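Local coordinates for protein probable porin (Pseudomonas aeruginosa, PDB 4FSP) that probably acts as an outer-membrane porin, a beta-barrel channel through which small solutes cross the bacterial outer membrane, at residues N185-A189 / H291-Y295; S265-S269 / Y302-F306; E218-V222 / T253-G259. All coordinates share one frame. Residue numbers count along the deposited sequence, not the author numbering.

Contact 1 (N185-A189 / H291-Y295); sequences NRRFA and HGFPY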
# COMPACT_ATOMS: atom_id res chain seq x y z
N ASN A 185 16.57 -4.88 -9.05
CA ASN A 185 17.06 -5.51 -10.28
C ASN A 185 17.68 -4.52 -11.27
O ASN A 185 17.62 -4.74 -12.49
CB ASN A 185 15.95 -6.33 -10.96
CG ASN A 185 15.29 -7.34 -10.02
OD1 ASN A 185 15.80 -7.63 -8.94
ND2 ASN A 185 14.15 -7.88 -10.44
N ARG A 186 18.24 -3.42 -10.76
CA ARG A 186 18.88 -2.40 -11.60
C ARG A 186 18.00 -1.85 -12.74
O ARG A 186 18.53 -1.49 -13.79
CB ARG A 186 20.20 -2.94 -12.18
CG ARG A 186 20.98 -3.83 -11.23
CD ARG A 186 22.12 -4.55 -11.95
NE ARG A 186 23.33 -3.73 -12.01
CZ ARG A 186 23.87 -3.28 -13.14
NH1 ARG A 186 23.31 -3.59 -14.30
NH2 ARG A 186 24.97 -2.54 -13.11
N ARG A 187 16.69 -1.78 -12.53
CA ARG A 187 15.76 -1.32 -13.57
C ARG A 187 16.09 0.07 -14.11
O ARG A 187 15.82 0.39 -15.27
CB ARG A 187 14.33 -1.31 -13.04
CG ARG A 187 13.71 -2.68 -12.94
CD ARG A 187 12.50 -2.65 -12.02
NE ARG A 187 11.94 -3.99 -11.89
CZ ARG A 187 10.94 -4.30 -11.08
NH1 ARG A 187 10.38 -3.36 -10.32
NH2 ARG A 187 10.49 -5.55 -11.04
N PHE A 188 16.68 0.89 -13.25
CA PHE A 188 17.03 2.25 -13.60
C PHE A 188 18.54 2.43 -13.44
O PHE A 188 19.24 1.48 -13.09
CB PHE A 188 16.24 3.18 -12.70
CG PHE A 188 14.78 2.83 -12.65
CD1 PHE A 188 14.00 2.93 -13.81
CD2 PHE A 188 14.19 2.38 -11.48
CE1 PHE A 188 12.65 2.60 -13.78
CE2 PHE A 188 12.84 2.04 -11.45
CZ PHE A 188 12.07 2.15 -12.60
N ALA A 189 19.05 3.63 -13.72
CA ALA A 189 20.49 3.88 -13.65
C ALA A 189 21.05 3.77 -12.22
O ALA A 189 22.13 3.23 -12.01
CB ALA A 189 20.83 5.22 -14.26
N HIS A 291 11.52 1.06 -19.85
CA HIS A 291 11.78 0.76 -18.43
C HIS A 291 10.66 0.10 -17.66
O HIS A 291 9.52 0.05 -18.11
CB HIS A 291 12.21 2.02 -17.69
CG HIS A 291 13.47 2.60 -18.22
ND1 HIS A 291 13.50 3.51 -19.26
CD2 HIS A 291 14.77 2.36 -17.90
CE1 HIS A 291 14.75 3.82 -19.54
NE2 HIS A 291 15.54 3.14 -18.73
N GLY A 292 11.01 -0.39 -16.47
CA GLY A 292 10.03 -0.95 -15.56
C GLY A 292 9.29 0.13 -14.79
O GLY A 292 9.48 1.33 -15.04
N PHE A 293 8.46 -0.30 -13.85
CA PHE A 293 7.55 0.58 -13.14
C PHE A 293 8.23 1.23 -11.93
O PHE A 293 8.65 0.54 -11.00
CB PHE A 293 6.35 -0.24 -12.67
CG PHE A 293 5.30 0.58 -11.96
CD1 PHE A 293 4.37 1.33 -12.68
CD2 PHE A 293 5.25 0.59 -10.59
CE1 PHE A 293 3.40 2.09 -12.02
CE2 PHE A 293 4.27 1.35 -9.91
CZ PHE A 293 3.35 2.10 -10.63
N PRO A 294 8.33 2.56 -11.92
CA PRO A 294 8.99 3.22 -10.80
C PRO A 294 8.04 3.51 -9.65
O PRO A 294 6.83 3.75 -9.85
CB PRO A 294 9.45 4.55 -11.40
CG PRO A 294 8.37 4.87 -12.40
CD PRO A 294 7.85 3.53 -12.93
N TYR A 295 8.61 3.48 -8.45
CA TYR A 295 7.92 3.83 -7.21
C TYR A 295 8.96 4.07 -6.11
O TYR A 295 10.13 3.76 -6.30
CB TYR A 295 6.91 2.76 -6.81
CG TYR A 295 7.41 1.31 -6.69
CD1 TYR A 295 7.72 0.55 -7.81
CD2 TYR A 295 7.47 0.68 -5.45
CE1 TYR A 295 8.13 -0.78 -7.70
CE2 TYR A 295 7.87 -0.63 -5.32
CZ TYR A 295 8.19 -1.36 -6.45
OH TYR A 295 8.59 -2.67 -6.31
O HOH W 1 13.76 -1.11 -16.44
O HOH W 2 10.98 -0.54 -9.82
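Two irregular backbones meet here without a direct hydrogen bond, closest at R187 and G292, whose CA atoms are 6.1 Å apart. Both belong to inter-strand loops of an OprD-type beta-barrel: N185-A189 precedes strand 193-205, and H291-Y295 follows strand 278-288. By strand order these are the fourth and seventh loops of one barrel rim, probably the extracellular one. The principle illustrated is that loops that do not pair as strands can still be joined through water. One water accepts from G292 N and donates to R187 O, at 2.8 Å from each; a second accepts from R187 NH1 at 2.9 Å and donates to F293 O at 2.8 Å. The side chain of R187 reaches along the seventh loop, where its guanidinium forms salt bridges with D311 and E314 of that same loop, while Y295 OH also bonds to D311. A side chain on G292 would be crowded, since a CB there would come within 3.2 Å of R187 CD. F188 supplies the apolar part. Its chi1 of -49° (m) brings the far end of the ring against the opposite backbone, and the ring edge faces H291 CB and the G292 carbonyl, with F188 CE1 3.6 Å from G292 O. Its apolar side-chain partner across the interface is P294, with F188 CZ 3.8 Å from P294 CB.

Contact 2 (S265-S269 / Y302-F306); sequences SFSGS and YLVNF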
# COMPACT_ATOMS: atom_id res chain seq x y z
N SER A 265 2.46 1.51 -18.05
CA SER A 265 2.05 0.37 -17.27
C SER A 265 0.56 0.14 -17.41
O SER A 265 -0.24 1.09 -17.35
CB SER A 265 2.40 0.68 -15.79
OG SER A 265 1.57 -0.06 -14.91
N PHE A 266 0.17 -1.11 -17.60
CA PHE A 266 -1.22 -1.48 -17.41
C PHE A 266 -1.27 -2.56 -16.36
O PHE A 266 -0.41 -3.44 -16.33
CB PHE A 266 -1.91 -2.02 -18.69
CG PHE A 266 -3.29 -2.60 -18.41
CD1 PHE A 266 -4.43 -1.79 -18.43
CD2 PHE A 266 -3.45 -3.94 -18.08
CE1 PHE A 266 -5.71 -2.32 -18.14
CE2 PHE A 266 -4.72 -4.48 -17.79
CZ PHE A 266 -5.85 -3.66 -17.83
N SER A 267 -2.29 -2.51 -15.52
CA SER A 267 -2.45 -3.45 -14.43
C SER A 267 -3.92 -3.45 -14.08
O SER A 267 -4.49 -2.40 -13.76
CB SER A 267 -1.63 -2.98 -13.24
OG SER A 267 -1.63 -3.95 -12.20
N GLY A 268 -4.56 -4.61 -14.16
CA GLY A 268 -5.98 -4.68 -13.93
C GLY A 268 -6.45 -6.01 -13.40
O GLY A 268 -5.77 -7.02 -13.55
N SER A 269 -7.63 -6.01 -12.77
CA SER A 269 -8.17 -7.22 -12.19
C SER A 269 -9.66 -7.33 -12.37
O SER A 269 -10.37 -6.32 -12.50
CB SER A 269 -7.89 -7.30 -10.69
OG SER A 269 -8.56 -6.26 -9.99
N TYR A 302 1.64 0.36 -6.57
CA TYR A 302 0.20 0.20 -6.77
C TYR A 302 -0.11 -0.64 -8.02
O TYR A 302 -0.67 -0.13 -9.00
CB TYR A 302 -0.46 1.57 -6.89
CG TYR A 302 -1.95 1.55 -6.75
CD1 TYR A 302 -2.55 1.04 -5.60
CD2 TYR A 302 -2.77 2.07 -7.74
CE1 TYR A 302 -3.95 1.05 -5.44
CE2 TYR A 302 -4.17 2.08 -7.60
CZ TYR A 302 -4.74 1.57 -6.45
OH TYR A 302 -6.12 1.58 -6.31
N LEU A 303 0.24 -1.92 -7.98
CA LEU A 303 0.02 -2.80 -9.14
C LEU A 303 -0.81 -4.02 -8.72
O LEU A 303 -0.66 -4.49 -7.59
CB LEU A 303 1.37 -3.25 -9.70
CG LEU A 303 2.32 -2.20 -10.29
CD1 LEU A 303 3.70 -2.80 -10.52
CD2 LEU A 303 1.76 -1.69 -11.60
N VAL A 304 -1.67 -4.54 -9.59
CA VAL A 304 -2.44 -5.71 -9.14
C VAL A 304 -1.61 -6.99 -9.10
O VAL A 304 -1.81 -7.82 -8.21
CB VAL A 304 -3.81 -5.93 -9.84
CG1 VAL A 304 -4.27 -4.71 -10.60
CG2 VAL A 304 -3.82 -7.18 -10.69
N ASN A 305 -0.68 -7.14 -10.03
CA ASN A 305 0.18 -8.33 -10.01
C ASN A 305 1.40 -8.10 -9.15
O ASN A 305 2.54 -8.14 -9.62
CB ASN A 305 0.55 -8.78 -11.43
CG ASN A 305 -0.63 -9.44 -12.12
OD1 ASN A 305 -1.69 -9.59 -11.50
ND2 ASN A 305 -0.46 -9.83 -13.41
N PHE A 306 1.15 -7.82 -7.87
CA PHE A 306 2.22 -7.59 -6.91
C PHE A 306 2.04 -8.63 -5.85
O PHE A 306 1.00 -8.69 -5.20
CB PHE A 306 2.09 -6.19 -6.29
CG PHE A 306 2.90 -6.00 -5.03
CD1 PHE A 306 4.28 -6.15 -5.04
CD2 PHE A 306 2.27 -5.66 -3.84
CE1 PHE A 306 5.01 -5.98 -3.88
CE2 PHE A 306 3.00 -5.48 -2.69
CZ PHE A 306 4.37 -5.64 -2.70
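This is a loop-to-wall contact: Y302-F306, part of the long loop between strands 278-288 and 318-327, lies against strand 262-273 of the barrel at S265-S269. It is buried and modest in size, 229 Å² over both sides, and depends on a simple rule of barrel walls, that alternate residues of a strand face opposite ways. S265, S267 and S269 direct their CA-to-CB bonds toward the loop, whereas F266 points away and packs on L245 and L247 of the adjacent strand. The backbones are nearest at S267 and V304, with CA atoms 5.8 Å apart. There V304 N donates to S267 OG over 2.7 Å with a nearly straight angle of 160°, so a short serine takes the loop's main chain directly onto the strand. S267 OG is also hydrogen-bonded to Q285 OE1 on strand 278-288, an oxygen that is bonded to N305 N as well, and two consecutive loop amides are thereby held on the wall. Apolar groups flank the polar centre: L303 CD2 lies 3.7 Å from S265 OG, and V304 CG2 is 3.5 Å from G268 O and 4.1 Å from S269 CB. Beyond V304 the chain bends through an inverse gamma turn centred on N305, whose side chain bonds to Q321 and S319 on strand 318-327. A loop folded inward and fastened to the inner wall is typical of OprD-family porins, in which the third, fourth and seventh loops narrow the channel.

Contact 3 (E218-V222 / T253-G259); sequences ELEQV and TGGARGG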
# COMPACT_ATOMS: atom_id res chain seq x y z
N GLU A 218 5.43 13.16 -8.40
CA GLU A 218 6.72 13.56 -8.95
C GLU A 218 7.78 13.53 -7.88
O GLU A 218 7.70 14.28 -6.91
CB GLU A 218 6.61 14.98 -9.55
CG GLU A 218 7.92 15.54 -10.06
CD GLU A 218 7.79 16.92 -10.68
OE1 GLU A 218 6.69 17.25 -11.19
OE2 GLU A 218 8.77 17.68 -10.64
N LEU A 219 8.77 12.65 -8.03
CA LEU A 219 9.96 12.72 -7.20
C LEU A 219 10.89 13.67 -7.93
O LEU A 219 11.45 13.32 -8.97
CB LEU A 219 10.64 11.36 -7.08
CG LEU A 219 11.93 11.36 -6.25
CD1 LEU A 219 11.64 11.71 -4.77
CD2 LEU A 219 12.61 10.00 -6.35
N GLU A 220 11.03 14.88 -7.39
CA GLU A 220 11.67 15.97 -8.13
C GLU A 220 13.07 15.62 -8.64
O GLU A 220 13.84 14.94 -7.96
CB GLU A 220 11.69 17.26 -7.31
CG GLU A 220 10.29 17.81 -7.05
CD GLU A 220 10.29 19.21 -6.45
OE1 GLU A 220 11.39 19.80 -6.26
OE2 GLU A 220 9.19 19.74 -6.18
N GLN A 221 13.37 16.06 -9.86
CA GLN A 221 14.64 15.77 -10.51
C GLN A 221 14.84 14.27 -10.78
O GLN A 221 15.95 13.86 -11.14
CB GLN A 221 15.83 16.33 -9.70
CG GLN A 221 15.68 17.80 -9.28
CD GLN A 221 15.44 18.74 -10.46
OE1 GLN A 221 15.95 18.51 -11.56
NE2 GLN A 221 14.66 19.79 -10.24
N VAL A 222 13.79 13.46 -10.61
CA VAL A 222 13.89 12.03 -10.94
C VAL A 222 12.83 11.51 -11.92
O VAL A 222 13.16 11.16 -13.06
CB VAL A 222 13.91 11.13 -9.68
CG1 VAL A 222 14.35 9.72 -10.08
CG2 VAL A 222 14.86 11.70 -8.64
N THR A 253 12.29 13.33 -15.16
CA THR A 253 11.99 14.76 -15.18
C THR A 253 13.16 15.54 -14.62
O THR A 253 13.91 15.03 -13.78
CB THR A 253 10.71 15.06 -14.39
OG1 THR A 253 10.29 16.40 -14.63
CG2 THR A 253 10.95 14.85 -12.91
N GLY A 254 13.31 16.78 -15.08
CA GLY A 254 14.41 17.64 -14.66
C GLY A 254 15.77 17.03 -14.91
O GLY A 254 16.05 16.52 -16.00
N GLY A 255 16.63 17.07 -13.89
CA GLY A 255 17.97 16.52 -13.97
C GLY A 255 18.08 15.02 -14.19
O GLY A 255 19.18 14.50 -14.42
N ALA A 256 16.95 14.32 -14.11
CA ALA A 256 16.89 12.88 -14.40
C ALA A 256 17.97 12.09 -13.68
O ALA A 256 18.74 11.38 -14.30
CB ALA A 256 17.00 12.64 -15.91
N ARG A 257 18.02 12.21 -12.36
CA ARG A 257 19.07 11.53 -11.61
C ARG A 257 18.92 10.02 -11.64
O ARG A 257 19.77 9.31 -11.11
CB ARG A 257 19.07 12.02 -10.16
CG ARG A 257 19.17 13.54 -10.01
CD ARG A 257 19.03 13.95 -8.54
NE ARG A 257 19.22 15.38 -8.35
CZ ARG A 257 18.89 16.04 -7.24
NH1 ARG A 257 18.35 15.40 -6.21
NH2 ARG A 257 19.10 17.34 -7.17
N GLY A 258 17.86 9.53 -12.29
CA GLY A 258 17.53 8.12 -12.30
C GLY A 258 18.00 7.08 -13.32
O GLY A 258 17.96 5.90 -12.99
N GLY A 259 18.36 7.42 -14.56
CA GLY A 259 18.19 8.71 -15.20
C GLY A 259 17.02 8.70 -16.17
O GLY A 259 15.90 8.96 -15.78
O HOH W 3 15.52 10.04 -13.63
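The guanidinium of R257 lays one face over the aliphatic part of Q221, with R257 NE 3.8 Å from Q221 CB, while R257 NH1 bonds to the carbonyl of Q193. Beyond that overlap the amide of Q221 enters the opposite turn, where Q221 OE1 accepts from G255 N at 2.8 Å. The closeness explains one glycine: a CB on G254 would come 2.4 Å from Q221 OE1, and the residue's phi of 57° suits the type II' turn running from T253 to A256. That turn is closed by A256 N donating to T253 O at 3.1 Å. Main-chain bonds complete the union. R257 N donates to Q221 O at 2.9 Å, nearly straight at 174°, and T253 N to V222 O at 3.1 Å. V222 O also receives a hydrogen bond from a water, 2.7 Å away, that accepts from G258 N at the same distance. On the first segment, the bond from V222 N to L219 O, 2.9 Å, closes the tight reversal between strands 210-219 and 223-235. At the other end T253 CG2 meets E218 CG at 4.2 Å, and both residues touch a bound C8E detergent molecule. Here the general pattern is of neighbouring barrel loops joined just past the ends of their strands: V222 and T253 carry on the register of antiparallel strands 223-235 and 240-252, as expected at the rim of a porin barrel.

The three contacts mark a path from the rim of the barrel to its inner wall. Contacts 1 and 3 have centres 13 Å apart and touch where G258 O approaches A189 CB and F188 CB, each at 3.2 Å, so the fourth loop abuts the sixth. Contacts 1 and 2 share the seventh loop; their centres are 16 Å apart, and F293 bridges them, its CD2 3.7 Å from L303 CD1 and its CD1 3.7 Å from S265 CB. Contacts 2 and 3 do not touch, their nearest atoms being about 13 Å apart. Detergent distinguishes contact 3 from contact 1: the T253 side chain is about 3 Å from a bound C8E, that of P294 about 14 Å.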